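Local coordinates for protein agarase (Pseudoalteromonas fuliginea, PDB 6XJ9) that probably hydrolyses agarose, the galactan of red algal cell walls, as a family GH50 glycoside hydrolase, at residues Q358-K361 / N362-E365; D423-T427 / W428-S432; V601-A604 / A605-Y609. All coordinates share one frame; numbering follows the deposited sequence.

Interaction 1: residues Q358-K361 / N362-E365; sequences QVRK and NLFE
Arg360 carries CG beside its backbone N and bends its chain at chi2 and chi3 (-65° and -59°), which sets the guanidinium next to Leu363 CD1, while Leu363 sends CG to the side of its own backbone N. The two meet where the short helix 358-361 runs out into a type I beta turn from Lys361 to Phe364. Leu363 CD1 sits over the centre of one face of the guanidinium, 3.5 Å from Arg360 CZ, so the flat cation is covered by a methyl group while its N-H groups point elsewhere: NH2 to the carbonyl of Leu316 in strand 315-320, NH1 to the carbonyls of Thr723 and Ser155. The buried charge thus links the helix to three other places in the chain. Backbone bonds shape the exit: Asn362 N donates to Gln358 O at 3.1 Å, closing the last helical turn, and Leu363 N reaches Arg360 O at 3.1 Å. A weak third bond, from Phe364 N to Lys361 O, closes the beta turn. On the more exposed flank the amides of Gln358 and Asn362 lie with their planes 37° apart. Arg360 O also lies close to the Phe364 ring, 3.4 Å from its CD2 atom.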
ATOM      1  N   GLN A 358      -4.784 -23.951  31.456  1.00 32.14           N
ATOM      2  CA  GLN A 358      -4.663 -22.628  32.050  1.00 33.60           C
ATOM      3  C   GLN A 358      -4.018 -21.672  31.049  1.00 32.17           C
ATOM      4  O   GLN A 358      -4.404 -20.504  30.969  1.00 34.22           O
ATOM      5  CB  GLN A 358      -3.873 -22.679  33.364  1.00 33.49           C
ATOM      6  CG  GLN A 358      -4.725 -23.032  34.574  1.00 34.70           C
ATOM      7  CD  GLN A 358      -5.765 -21.983  34.892  1.00 37.26           C
ATOM      8  OE1 GLN A 358      -5.662 -20.824  34.496  1.00 40.46           O
ATOM      9  NE2 GLN A 358      -6.798 -22.389  35.611  1.00 40.72           N
ATOM     10  N   VAL A 359      -3.044 -22.188  30.288  1.00 29.97           N
ATOM     11  CA  VAL A 359      -2.310 -21.384  29.322  1.00 28.93           C
ATOM     12  C   VAL A 359      -3.275 -20.884  28.251  1.00 27.24           C
ATOM     13  O   VAL A 359      -3.219 -19.711  27.889  1.00 30.20           O
ATOM     14  CB  VAL A 359      -1.095 -22.129  28.728  1.00 29.45           C
ATOM     15  CG1 VAL A 359      -0.481 -21.389  27.552  1.00 31.20           C
ATOM     16  CG2 VAL A 359      -0.031 -22.378  29.788  1.00 32.27           C
ATOM     17  N   ARG A 360      -4.161 -21.765  27.769  1.00 26.88           N
ATOM     18  CA  ARG A 360      -5.148 -21.367  26.769  1.00 26.89           C
ATOM     19  C   ARG A 360      -6.133 -20.357  27.357  1.00 25.95           C
ATOM     20  O   ARG A 360      -6.418 -19.340  26.733  1.00 25.31           O
ATOM     21  CB  ARG A 360      -5.892 -22.561  26.164  1.00 24.18           C
ATOM     22  CG  ARG A 360      -5.030 -23.514  25.344  1.00 23.80           C
ATOM     23  CD  ARG A 360      -4.443 -22.925  24.070  1.00 24.14           C
ATOM     24  NE  ARG A 360      -5.458 -22.432  23.147  1.00 23.69           N
ATOM     25  CZ  ARG A 360      -5.207 -21.929  21.937  1.00 25.11           C
ATOM     26  NH1 ARG A 360      -3.969 -21.880  21.464  1.00 24.50           N
ATOM     27  NH2 ARG A 360      -6.207 -21.503  21.189  1.00 24.89           N
ATOM     28  N   LYS A 361      -6.660 -20.641  28.550  1.00 27.76           N
ATOM     29  CA  LYS A 361      -7.648 -19.756  29.154  1.00 29.63           C
ATOM     30  C   LYS A 361      -7.113 -18.325  29.172  1.00 30.12           C
ATOM     31  O   LYS A 361      -7.821 -17.397  28.789  1.00 29.77           O
ATOM     32  CB  LYS A 361      -8.074 -20.248  30.544  1.00 31.06           C
ATOM     33  CG  LYS A 361      -9.029 -19.328  31.301  1.00 31.96           C
ATOM     34  CD  LYS A 361      -9.236 -19.738  32.752  1.00 34.29           C
ATOM     35  CE  LYS A 361      -9.886 -18.667  33.607  1.00 36.26           C
ATOM     36  NZ  LYS A 361      -9.173 -17.367  33.517  1.00 39.25           N
ATOM     37  N   ASN A 362      -5.835 -18.166  29.547  1.00 29.96           N
ATOM     38  CA  ASN A 362      -5.283 -16.855  29.874  1.00 30.61           C
ATOM     39  C   ASN A 362      -4.908 -16.042  28.632  1.00 28.59           C
ATOM     40  O   ASN A 362      -4.567 -14.862  28.750  1.00 26.16           O
ATOM     41  CB  ASN A 362      -4.145 -16.962  30.890  1.00 34.64           C
ATOM     42  CG  ASN A 362      -4.665 -17.285  32.276  1.00 38.77           C
ATOM     43  OD1 ASN A 362      -5.627 -16.672  32.740  1.00 38.34           O
ATOM     44  ND2 ASN A 362      -4.038 -18.243  32.944  1.00 39.23           N
ATOM     45  N   LEU A 363      -4.994 -16.661  27.446  1.00 26.64           N
ATOM     46  CA  LEU A 363      -4.766 -15.949  26.194  1.00 25.34           C
ATOM     47  C   LEU A 363      -5.778 -14.817  26.029  1.00 23.92           C
ATOM     48  O   LEU A 363      -5.454 -13.800  25.431  1.00 25.30           O
ATOM     49  CB  LEU A 363      -4.903 -16.909  25.007  1.00 24.87           C
ATOM     50  CG  LEU A 363      -3.911 -18.070  24.916  1.00 25.28           C
ATOM     51  CD1 LEU A 363      -4.426 -19.098  23.916  1.00 24.32           C
ATOM     52  CD2 LEU A 363      -2.515 -17.595  24.523  1.00 24.05           C
ATOM     53  N   PHE A 364      -7.001 -15.018  26.540  1.00 23.69           N
ATOM     54  CA  PHE A 364      -8.175 -14.247  26.153  1.00 23.39           C
ATOM     55  C   PHE A 364      -8.543 -13.194  27.200  1.00 25.30           C
ATOM     56  O   PHE A 364      -8.731 -13.528  28.378  1.00 25.16           O
ATOM     57  CB  PHE A 364      -9.340 -15.211  25.895  1.00 22.10           C
ATOM     58  CG  PHE A 364      -9.048 -16.258  24.846  1.00 22.52           C
ATOM     59  CD1 PHE A 364      -8.929 -15.907  23.506  1.00 22.52           C
ATOM     60  CD2 PHE A 364      -8.871 -17.590  25.195  1.00 22.57           C
ATOM     61  CE1 PHE A 364      -8.648 -16.864  22.540  1.00 24.09           C
ATOM     62  CE2 PHE A 364      -8.595 -18.553  24.232  1.00 23.41           C
ATOM     63  CZ  PHE A 364      -8.477 -18.187  22.907  1.00 25.05           C
ATOM     64  N   GLU A 365      -8.674 -11.931  26.755  1.00 26.61           N
ATOM     65  CA  GLU A 365      -9.202 -10.849  27.588  1.00 27.52           C
ATOM     66  C   GLU A 365     -10.669 -11.102  27.941  1.00 30.52           C
ATOM     67  O   GLU A 365     -11.103 -10.725  29.026  1.00 28.53           O
ATOM     68  CB  GLU A 365      -9.102  -9.477  26.914  1.00 28.22           C
ATOM     69  CG  GLU A 365      -7.752  -8.801  27.093  1.00 27.77           C
ATOM     70  CD  GLU A 365      -7.574  -7.406  26.515  1.00 29.31           C
ATOM     71  OE1 GLU A 365      -8.391  -6.976  25.663  1.00 29.32           O
ATOM     72  OE2 GLU A 365      -6.586  -6.755  26.897  1.00 29.57           O
TER

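Interaction 2: residues D423-T427 / W428-S432; sequences DRMIT and WGFSS
Arg424 and Trp428, one helical turn apart at the end of helix 413-428, lie side by side and point the same way, the aliphatic part of the arginine spread over the indole. Arg424 CB stands 3.7 Å from the centroid of the six-membered ring and close to its normal, a CH-pi contact over the face, and CG follows at 3.5 Å from Trp428 CZ2. With its chain extended from CG to NE, the arginine passes along the ring and carries its guanidinium beyond, the two planes only 21° apart; there NE meets Glu251 and NH1 meets Asp741 in salt bridges. Arg424 O lies over a face of the indole too, nearer its rim, while accepting a 2.7 Å bond from Trp428 N. Met425 is set obliquely to both aromatic rings. Its SD makes Met-aromatic contacts with Trp428 and with Phe430, the latter at 3.9 Å from CD2, and its CE lies 4.2 Å from Trp428 CZ3. Gly429 then ends the helix in a Schellman motif: with positive phi (89°), a CB would be jammed against the preceding carbonyl oxygen. Its N bonds to Ile426 O at 3.0 Å, and Phe430 N makes a weak bond to Met425 O. With an alanine in place of Trp428 the Arg424 methylenes are likely to lose the ring they lie on, and a gap would probably open beside Met425. Arg424 therefore works in two ways, its methylenes packing on an aromatic face while its charge, largely buried, is met by two carboxylates that would be expected to stabilise it.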
ATOM      1  N   ASP A 423     -21.431 -10.422  -3.137  1.00 20.28           N
ATOM      2  CA  ASP A 423     -21.220  -9.080  -3.657  1.00 19.61           C
ATOM      3  C   ASP A 423     -19.737  -8.706  -3.639  1.00 19.13           C
ATOM      4  O   ASP A 423     -19.244  -8.084  -4.583  1.00 19.98           O
ATOM      5  CB  ASP A 423     -22.126  -8.058  -2.963  1.00 20.67           C
ATOM      6  CG  ASP A 423     -23.590  -8.220  -3.348  1.00 21.93           C
ATOM      7  OD1 ASP A 423     -23.892  -9.138  -4.127  1.00 21.47           O
ATOM      8  OD2 ASP A 423     -24.407  -7.424  -2.870  1.00 21.21           O
ATOM      9  N   ARG A 424     -19.031  -9.067  -2.559  1.00 18.73           N
ATOM     10  CA  ARG A 424     -17.602  -8.791  -2.468  1.00 18.55           C
ATOM     11  C   ARG A 424     -16.869  -9.453  -3.629  1.00 18.87           C
ATOM     12  O   ARG A 424     -16.043  -8.814  -4.278  1.00 19.44           O
ATOM     13  CB  ARG A 424     -17.008  -9.279  -1.141  1.00 18.16           C
ATOM     14  CG  ARG A 424     -17.197  -8.312   0.018  1.00 18.19           C
ATOM     15  CD  ARG A 424     -17.030  -8.998   1.364  1.00 19.81           C
ATOM     16  NE  ARG A 424     -16.890  -8.050   2.467  1.00 20.07           N
ATOM     17  CZ  ARG A 424     -16.681  -8.411   3.731  1.00 20.60           C
ATOM     18  NH1 ARG A 424     -16.593  -9.692   4.044  1.00 20.29           N
ATOM     19  NH2 ARG A 424     -16.560  -7.492   4.671  1.00 20.75           N
ATOM     20  N   MET A 425     -17.173 -10.731  -3.884  1.00 18.67           N
ATOM     21  CA  MET A 425     -16.521 -11.436  -4.975  1.00 19.24           C
ATOM     22  C   MET A 425     -16.808 -10.741  -6.306  1.00 19.84           C
ATOM     23  O   MET A 425     -15.906 -10.585  -7.129  1.00 19.93           O
ATOM     24  CB  MET A 425     -16.937 -12.911  -5.033  1.00 19.41           C
ATOM     25  CG  MET A 425     -16.611 -13.677  -3.763  1.00 19.05           C
ATOM     26  SD  MET A 425     -14.899 -13.404  -3.235  1.00 20.78           S
ATOM     27  CE  MET A 425     -15.051 -13.727  -1.479  1.00 19.46           C
ATOM     28  N   ILE A 426     -18.056 -10.290  -6.505  1.00 21.13           N
ATOM     29  CA  ILE A 426     -18.391  -9.556  -7.716  1.00 22.16           C
ATOM     30  C   ILE A 426     -17.522  -8.302  -7.775  1.00 21.96           C
ATOM     31  O   ILE A 426     -16.897  -8.031  -8.800  1.00 23.13           O
ATOM     32  CB  ILE A 426     -19.892  -9.162  -7.772  1.00 22.89           C
ATOM     33  CG1 ILE A 426     -20.865 -10.348  -7.761  1.00 23.95           C
ATOM     34  CG2 ILE A 426     -20.155  -8.199  -8.925  1.00 22.15           C
ATOM     35  CD1 ILE A 426     -20.653 -11.363  -8.859  1.00 26.15           C
ATOM     36  N   THR A 427     -17.507  -7.535  -6.677  1.00 22.05           N
ATOM     37  CA  THR A 427     -16.898  -6.212  -6.673  1.00 22.27           C
ATOM     38  C   THR A 427     -15.386  -6.339  -6.866  1.00 22.95           C
ATOM     39  O   THR A 427     -14.762  -5.521  -7.541  1.00 23.17           O
ATOM     40  CB  THR A 427     -17.205  -5.467  -5.367  1.00 22.22           C
ATOM     41  OG1 THR A 427     -18.602  -5.554  -5.097  1.00 23.04           O
ATOM     42  CG2 THR A 427     -16.789  -4.012  -5.396  1.00 24.43           C
ATOM     43  N   TRP A 428     -14.810  -7.383  -6.257  1.00 21.57           N
ATOM     44  CA  TRP A 428     -13.372  -7.580  -6.299  1.00 22.28           C
ATOM     45  C   TRP A 428     -12.959  -8.212  -7.624  1.00 22.43           C
ATOM     46  O   TRP A 428     -11.766  -8.308  -7.906  1.00 22.47           O
ATOM     47  CB  TRP A 428     -12.892  -8.412  -5.101  1.00 22.18           C
ATOM     48  CG  TRP A 428     -13.238  -7.803  -3.776  1.00 21.48           C
ATOM     49  CD1 TRP A 428     -13.590  -6.505  -3.530  1.00 21.21           C
ATOM     50  CD2 TRP A 428     -13.244  -8.467  -2.502  1.00 22.02           C
ATOM     51  NE1 TRP A 428     -13.860  -6.331  -2.201  1.00 20.57           N
ATOM     52  CE2 TRP A 428     -13.647  -7.511  -1.543  1.00 20.97           C
ATOM     53  CE3 TRP A 428     -12.961  -9.772  -2.078  1.00 21.90           C
ATOM     54  CZ2 TRP A 428     -13.738  -7.815  -0.184  1.00 21.63           C
ATOM     55  CZ3 TRP A 428     -13.063 -10.074  -0.739  1.00 21.15           C
ATOM     56  CH2 TRP A 428     -13.449  -9.109   0.192  1.00 21.81           C
ATOM     57  N   GLY A 429     -13.953  -8.646  -8.416  1.00 22.17           N
ATOM     58  CA  GLY A 429     -13.703  -9.166  -9.751  1.00 19.63           C
ATOM     59  C   GLY A 429     -13.423 -10.674  -9.789  1.00 20.42           C
ATOM     60  O   GLY A 429     -13.100 -11.221 -10.840  1.00 20.60           O
ATOM     61  N   PHE A 430     -13.555 -11.365  -8.655  1.00 19.92           N
ATOM     62  CA  PHE A 430     -13.232 -12.784  -8.647  1.00 19.89           C
ATOM     63  C   PHE A 430     -14.272 -13.563  -9.459  1.00 18.82           C
ATOM     64  O   PHE A 430     -15.482 -13.359  -9.314  1.00 18.03           O
ATOM     65  CB  PHE A 430     -13.101 -13.314  -7.214  1.00 20.06           C
ATOM     66  CG  PHE A 430     -11.824 -12.958  -6.494  1.00 21.16           C
ATOM     67  CD1 PHE A 430     -10.588 -13.362  -6.982  1.00 21.36           C
ATOM     68  CD2 PHE A 430     -11.851 -12.228  -5.315  1.00 21.20           C
ATOM     69  CE1 PHE A 430      -9.414 -13.052  -6.314  1.00 19.72           C
ATOM     70  CE2 PHE A 430     -10.674 -11.906  -4.655  1.00 22.55           C
ATOM     71  CZ  PHE A 430      -9.456 -12.325  -5.151  1.00 21.05           C
ATOM     72  N   SER A 431     -13.779 -14.511 -10.265  1.00 17.00           N
ATOM     73  CA  SER A 431     -14.619 -15.286 -11.165  1.00 17.18           C
ATOM     74  C   SER A 431     -15.376 -16.404 -10.450  1.00 17.17           C
ATOM     75  O   SER A 431     -16.296 -16.971 -11.046  1.00 16.30           O
ATOM     76  CB  SER A 431     -13.821 -15.858 -12.294  1.00 16.67           C
ATOM     77  OG  SER A 431     -12.963 -16.879 -11.808  1.00 17.16           O
ATOM     78  N   SER A 432     -14.956 -16.751  -9.220  1.00 16.90           N
ATOM     79  CA  SER A 432     -15.458 -17.947  -8.553  1.00 17.68           C
ATOM     80  C   SER A 432     -15.360 -17.818  -7.037  1.00 17.82           C
ATOM     81  O   SER A 432     -14.637 -16.968  -6.529  1.00 19.76           O
ATOM     82  CB  SER A 432     -14.708 -19.182  -9.035  1.00 17.22           C
ATOM     83  OG  SER A 432     -13.355 -19.167  -8.582  1.00 19.83           O
TER

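Interaction 3: residues V601-A604 / A605-Y609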
ATOM      1  N   VAL A 601     -11.097 -44.859 -10.506  1.00 16.66           N
ATOM      2  CA  VAL A 601     -12.232 -45.037  -9.620  1.00 17.25           C
ATOM      3  C   VAL A 601     -12.927 -43.689  -9.431  1.00 17.88           C
ATOM      4  O   VAL A 601     -14.151 -43.590  -9.560  1.00 20.09           O
ATOM      5  CB  VAL A 601     -11.822 -45.697  -8.283  1.00 16.90           C
ATOM      6  CG1 VAL A 601     -12.895 -45.553  -7.228  1.00 17.22           C
ATOM      7  CG2 VAL A 601     -11.484 -47.173  -8.479  1.00 17.89           C
ATOM      8  N   VAL A 602     -12.152 -42.634  -9.166  1.00 16.23           N
ATOM      9  CA  VAL A 602     -12.806 -41.370  -8.868  1.00 15.88           C
ATOM     10  C   VAL A 602     -13.485 -40.855 -10.135  1.00 16.30           C
ATOM     11  O   VAL A 602     -14.638 -40.421 -10.114  1.00 17.59           O
ATOM     12  CB  VAL A 602     -11.857 -40.346  -8.221  1.00 15.17           C
ATOM     13  CG1 VAL A 602     -12.565 -39.013  -8.011  1.00 14.98           C
ATOM     14  CG2 VAL A 602     -11.298 -40.868  -6.897  1.00 15.35           C
ATOM     15  N   ASN A 603     -12.778 -40.979 -11.255  1.00 17.08           N
ATOM     16  CA  ASN A 603     -13.309 -40.562 -12.543  1.00 18.24           C
ATOM     17  C   ASN A 603     -14.615 -41.292 -12.874  1.00 17.82           C
ATOM     18  O   ASN A 603     -15.544 -40.683 -13.412  1.00 17.56           O
ATOM     19  CB  ASN A 603     -12.267 -40.754 -13.648  1.00 18.55           C
ATOM     20  CG  ASN A 603     -12.809 -40.327 -14.989  1.00 20.87           C
ATOM     21  OD1 ASN A 603     -13.077 -39.148 -15.186  1.00 22.54           O
ATOM     22  ND2 ASN A 603     -13.043 -41.283 -15.873  1.00 20.71           N
ATOM     23  N   ALA A 604     -14.678 -42.606 -12.601  1.00 18.15           N
ATOM     24  CA  ALA A 604     -15.903 -43.343 -12.895  1.00 18.64           C
ATOM     25  C   ALA A 604     -17.032 -42.904 -11.963  1.00 19.08           C
ATOM     26  O   ALA A 604     -18.191 -42.897 -12.368  1.00 20.49           O
ATOM     27  CB  ALA A 604     -15.692 -44.837 -12.817  1.00 19.23           C
ATOM     28  N   ALA A 605     -16.708 -42.562 -10.710  1.00 18.51           N
ATOM     29  CA  ALA A 605     -17.730 -42.040  -9.812  1.00 18.31           C
ATOM     30  C   ALA A 605     -18.287 -40.714 -10.340  1.00 17.73           C
ATOM     31  O   ALA A 605     -19.508 -40.501 -10.407  1.00 17.62           O
ATOM     32  CB  ALA A 605     -17.184 -41.929  -8.402  1.00 18.38           C
ATOM     33  N   MET A 606     -17.372 -39.814 -10.714  1.00 17.51           N
ATOM     34  CA  MET A 606     -17.740 -38.535 -11.289  1.00 17.91           C
ATOM     35  C   MET A 606     -18.575 -38.737 -12.563  1.00 18.04           C
ATOM     36  O   MET A 606     -19.533 -38.014 -12.793  1.00 16.73           O
ATOM     37  CB  MET A 606     -16.486 -37.704 -11.581  1.00 18.65           C
ATOM     38  CG  MET A 606     -15.916 -37.055 -10.326  1.00 17.21           C
ATOM     39  SD  MET A 606     -16.978 -35.720  -9.732  1.00 19.83           S
ATOM     40  CE  MET A 606     -16.975 -34.613 -11.146  1.00 17.82           C
ATOM     41  N   ASP A 607     -18.223 -39.744 -13.371  1.00 19.65           N
ATOM     42  CA  ASP A 607     -18.930 -40.050 -14.605  1.00 19.83           C
ATOM     43  C   ASP A 607     -20.360 -40.514 -14.314  1.00 19.76           C
ATOM     44  O   ASP A 607     -21.258 -40.350 -15.145  1.00 18.18           O
ATOM     45  CB  ASP A 607     -18.171 -41.089 -15.428  1.00 21.48           C
ATOM     46  CG  ASP A 607     -17.033 -40.534 -16.270  1.00 22.71           C
ATOM     47  OD1 ASP A 607     -16.869 -39.302 -16.315  1.00 25.18           O
ATOM     48  OD2 ASP A 607     -16.306 -41.347 -16.864  1.00 24.14           O
ATOM     49  N   LYS A 608     -20.573 -41.142 -13.152  1.00 20.63           N
ATOM     50  CA  LYS A 608     -21.911 -41.628 -12.845  1.00 21.19           C
ATOM     51  C   LYS A 608     -22.800 -40.480 -12.344  1.00 21.08           C
ATOM     52  O   LYS A 608     -23.911 -40.284 -12.844  1.00 20.27           O
ATOM     53  CB  LYS A 608     -21.868 -42.835 -11.905  1.00 22.34           C
ATOM     54  CG  LYS A 608     -23.234 -43.403 -11.522  1.00 24.88           C
ATOM     55  CD  LYS A 608     -23.187 -44.806 -10.929  1.00 27.51           C
ATOM     56  CE  LYS A 608     -24.556 -45.463 -10.881  1.00 29.25           C
ATOM     57  NZ  LYS A 608     -25.474 -44.718  -9.985  1.00 34.88           N
ATOM     58  N   TYR A 609     -22.273 -39.685 -11.408  1.00 18.99           N
ATOM     59  CA  TYR A 609     -23.107 -38.842 -10.563  1.00 20.57           C
ATOM     60  C   TYR A 609     -23.053 -37.388 -11.013  1.00 19.02           C
ATOM     61  O   TYR A 609     -24.057 -36.677 -10.928  1.00 18.93           O
ATOM     62  CB  TYR A 609     -22.750 -39.017  -9.080  1.00 20.75           C
ATOM     63  CG  TYR A 609     -23.067 -40.395  -8.558  1.00 22.69           C
ATOM     64  CD1 TYR A 609     -24.377 -40.785  -8.308  1.00 24.38           C
ATOM     65  CD2 TYR A 609     -22.064 -41.325  -8.350  1.00 23.91           C
ATOM     66  CE1 TYR A 609     -24.674 -42.058  -7.844  1.00 24.63           C
ATOM     67  CE2 TYR A 609     -22.344 -42.606  -7.906  1.00 25.11           C
ATOM     68  CZ  TYR A 609     -23.651 -42.970  -7.640  1.00 25.01           C
ATOM     69  OH  TYR A 609     -23.907 -44.232  -7.189  1.00 23.66           O
TER
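Val601 and Ala605 are joined by one of four backbone bonds that cross this last part of helix 584-609, each from an N-H to the carbonyl four residues earlier. Ala605 N reaches Val601 O at 3.0 Å, Met606 N reaches Val602 O at 2.9 Å in a nearly straight bond (172°), and Asp607 N reaches Asn603 O at 2.8 Å. The fourth, from Lys608 N to Ala604 O, is weak, as befits a helix close to its C-terminal end. Among the polar side chains, Asp607 lies near Asn603, one turn earlier. Its CG is placed beside its own backbone N (chi1 -82°), which brings the carboxylate back along the helix, with CG 3.2 Å from Asn603 O. Farther round the helix Lys608 lies along Tyr609: its CG stands over the centre of one face of the phenol ring, 3.8 Å above the plane, and a bend at chi4 brings NZ to Tyr609 OH in a weak hydrogen bond. Apolar groups do the remaining packing against the backbone. Ala605 CB rests 3.4 Å from Val602 O, and Met606 CB and CG both lie against that same carbonyl oxygen. The buried side of the helix has two sets of neighbours. Val601 and Ala605 pack on helix 478-495, through Phe480, Thr481, Ala484 and Asn485, whereas Val602 and Met606 meet strand 501-506 at Ile506 and Val504, and both also touch Tyr615 of strand 614-615.

Along the chain the three contacts come in series, and none touches another. The centres of interactions 1 and 2 lie 37 Å apart, those of 2 and 3 31 Å, and those of 1 and 3 48 Å. Interactions 1 and 2 both occur where a helix gives way to a loop, whereas interaction 3 stays within helix 584-609. Their surroundings differ: 358-365 packs on strand 315-320 of the four-stranded antiparallel sheet, 423-432 on strand 299-305 of the seven-stranded mixed sheet and on helix 745-763, and 601-609 on helix 478-495 and strand 501-506. The three are separate pieces of local packing, two at helix ends and one within a helix, on different parts of the fold.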